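Local coordinates for protein arginase (Glaciozyma antarctica, PDB 5YNL) that probably hydrolyses L-arginine to L-ornithine and urea, as a cold-adapted arginase of a psychrophilic yeast, at residues A[282-287]-A[328-333]. Sequence-based numbering, arbitrary orientation.
Sequences HLSFDV and DIMEIN
Asp-286 and Glu-331 bring their carboxylates together where two parallel strands end, OD2 of Asp-286 lying 2.9 Å from OE2 of Glu-331. The planes of the two groups are turned 85° apart. Both oxygens are acceptors, which makes this a close approach of like charges and not a hydrogen bond. Further back on the same face, the Asp-328 carboxylate meets the edge of the His-282 ring, its OD1 in the ring plane and 3.0 Å from CE1. The imidazole reaches it because CG of His-282 stands anti to the backbone N (chi1 -167°). Just past the strand end, CG2 of Val-287 turns to CG2 of Ile-329 at 4.1 Å, the two side chains crossing at a slant.

Backbone bonds fix this register: Asp-328 N donates to Leu-283 O, Phe-285 N to Asp-328 O (2.8 Å), Met-330 N to Phe-285 O (2.7 Å), and Val-287 N to Met-330 O in a nearly straight bond (174°).

Each acid has a further partner: Thr-161 OG1 bonds OD1 of Asp-328, the amide of Asp-288 OD1 of Asp-286, and His-195 NE2 OE2 of Glu-331. Replacing Glu-331 with an alanine would probably leave His-195 without its carboxylate mate and open a gap beside Asp-286. Helix 345-356 packs against Phe-285 and Ile-329 on the opposite face and against Val-287 beyond the strand end.

The two strands are central neighbours in the eight-stranded parallel sheet, order 2-1-3-8-7-4-5-6, of the arginase α/β fold; Asp-286, with Asp-288, probably belongs to the dimanganese site, as in related arginases, where a glutamate placed like Glu-331 receives the substrate guanidinium.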
loop_
_atom_site.group_PDB
_atom_site.type_symbol
_atom_site.label_atom_id
_atom_site.label_comp_id
_atom_site.label_asym_id
_atom_site.label_seq_id
_atom_site.Cartn_x
_atom_site.Cartn_y
_atom_site.Cartn_z
ATOM N N HIS A 282 -0.317 -6.070 4.465
ATOM C CA HIS A 282 0.267 -4.874 3.895
ATOM C C HIS A 282 -0.833 -4.192 3.091
ATOM O O HIS A 282 -1.291 -4.725 2.064
ATOM C CB HIS A 282 1.465 -5.213 2.986
ATOM C CG HIS A 282 2.313 -4.036 2.606
ATOM N ND1 HIS A 282 1.992 -2.731 2.929
ATOM C CD2 HIS A 282 3.476 -3.963 1.916
ATOM C CE1 HIS A 282 2.921 -1.916 2.468
ATOM N NE2 HIS A 282 3.830 -2.641 1.840
ATOM N N LEU A 283 -1.278 -3.031 3.552
ATOM C CA LEU A 283 -2.309 -2.304 2.804
ATOM C C LEU A 283 -1.668 -1.169 2.049
ATOM O O LEU A 283 -1.224 -0.167 2.658
ATOM C CB LEU A 283 -3.419 -1.757 3.718
ATOM C CG LEU A 283 -4.553 -0.937 3.088
ATOM C CD1 LEU A 283 -5.304 -1.696 1.959
ATOM C CD2 LEU A 283 -5.528 -0.555 4.177
ATOM N N SER A 284 -1.599 -1.318 0.725
ATOM C CA SER A 284 -0.943 -0.295 -0.096
ATOM C C SER A 284 -2.011 0.531 -0.808
ATOM O O SER A 284 -2.547 0.106 -1.845
ATOM C CB SER A 284 0.013 -0.942 -1.098
ATOM O OG SER A 284 0.976 -0.002 -1.532
ATOM N N PHE A 285 -2.313 1.696 -0.235
ATOM C CA PHE A 285 -3.469 2.507 -0.628
ATOM C C PHE A 285 -3.081 3.722 -1.481
ATOM O O PHE A 285 -2.349 4.606 -1.023
ATOM C CB PHE A 285 -4.210 3.003 0.623
ATOM C CG PHE A 285 -5.662 3.310 0.385
ATOM C CD1 PHE A 285 -6.044 4.325 -0.482
ATOM C CD2 PHE A 285 -6.643 2.581 1.024
ATOM C CE1 PHE A 285 -7.403 4.587 -0.708
ATOM C CE2 PHE A 285 -7.974 2.847 0.806
ATOM C CZ PHE A 285 -8.358 3.847 -0.070
ATOM N N ASP A 286 -3.580 3.768 -2.713
ATOM C CA ASP A 286 -3.296 4.876 -3.599
ATOM C C ASP A 286 -4.533 5.715 -3.644
ATOM O O ASP A 286 -5.617 5.221 -3.931
ATOM C CB ASP A 286 -2.991 4.389 -5.007
ATOM C CG ASP A 286 -2.482 5.491 -5.894
ATOM O OD1 ASP A 286 -3.238 6.455 -6.152
ATOM O OD2 ASP A 286 -1.312 5.411 -6.329
ATOM N N VAL A 287 -4.360 6.997 -3.369
ATOM C CA VAL A 287 -5.454 7.952 -3.300
ATOM C C VAL A 287 -6.117 8.205 -4.662
ATOM O O VAL A 287 -7.261 8.642 -4.710
ATOM C CB VAL A 287 -4.951 9.218 -2.598
ATOM C CG1 VAL A 287 -5.987 10.311 -2.566
ATOM C CG2 VAL A 287 -4.554 8.849 -1.188
ATOM N N ASP A 328 0.703 1.888 3.101
ATOM C CA ASP A 328 1.143 2.933 2.190
ATOM C C ASP A 328 -0.034 3.868 1.901
ATOM O O ASP A 328 -1.160 3.402 1.646
ATOM C CB ASP A 328 1.585 2.368 0.844
ATOM C CG ASP A 328 2.540 1.210 0.957
ATOM O OD1 ASP A 328 3.233 1.048 1.990
ATOM O OD2 ASP A 328 2.598 0.464 -0.042
ATOM N N ILE A 329 0.224 5.169 1.908
ATOM C CA ILE A 329 -0.763 6.130 1.449
ATOM C C ILE A 329 -0.085 6.859 0.289
ATOM O O ILE A 329 0.769 7.741 0.517
ATOM C CB ILE A 329 -1.112 7.156 2.544
ATOM C CG1 ILE A 329 -1.551 6.465 3.837
ATOM C CG2 ILE A 329 -2.150 8.175 2.027
ATOM C CD1 ILE A 329 -2.993 5.966 3.850
ATOM N N MET A 330 -0.433 6.502 -0.944
ATOM C CA MET A 330 0.348 6.954 -2.087
ATOM C C MET A 330 -0.364 8.033 -2.915
ATOM O O MET A 330 -1.583 8.216 -2.805
ATOM C CB MET A 330 0.683 5.744 -2.966
ATOM C CG MET A 330 1.436 4.615 -2.256
ATOM S SD MET A 330 3.169 4.946 -1.834
ATOM C CE MET A 330 3.798 3.271 -1.696
ATOM N N GLU A 331 0.398 8.735 -3.746
ATOM C CA GLU A 331 -0.151 9.726 -4.672
ATOM C C GLU A 331 -1.089 10.750 -4.027
ATOM O O GLU A 331 -2.128 11.100 -4.582
ATOM C CB GLU A 331 -0.796 9.048 -5.886
ATOM C CG GLU A 331 0.220 8.323 -6.767
ATOM C CD GLU A 331 -0.347 7.861 -8.108
ATOM O OE1 GLU A 331 -1.146 8.613 -8.733
ATOM O OE2 GLU A 331 0.029 6.742 -8.541
ATOM N N ILE A 332 -0.676 11.241 -2.862
ATOM C CA ILE A 332 -1.465 12.164 -2.054
ATOM C C ILE A 332 -1.765 13.483 -2.785
ATOM O O ILE A 332 -2.914 13.920 -2.815
ATOM C CB ILE A 332 -0.773 12.420 -0.695
ATOM C CG1 ILE A 332 -0.829 11.159 0.173
ATOM C CG2 ILE A 332 -1.401 13.605 0.026
ATOM C CD1 ILE A 332 0.313 11.039 1.156
ATOM N N ASN A 333 -0.739 14.099 -3.369
ATOM C CA ASN A 333 -0.877 15.310 -4.199
ATOM C C ASN A 333 -1.676 16.482 -3.620
ATOM O O ASN A 333 -2.898 16.509 -3.718
ATOM C CB ASN A 333 -1.360 14.960 -5.614
ATOM C CG ASN A 333 -0.212 14.813 -6.592
ATOM O OD1 ASN A 333 0.731 15.610 -6.583
ATOM N ND2 ASN A 333 -0.275 13.784 -7.433
#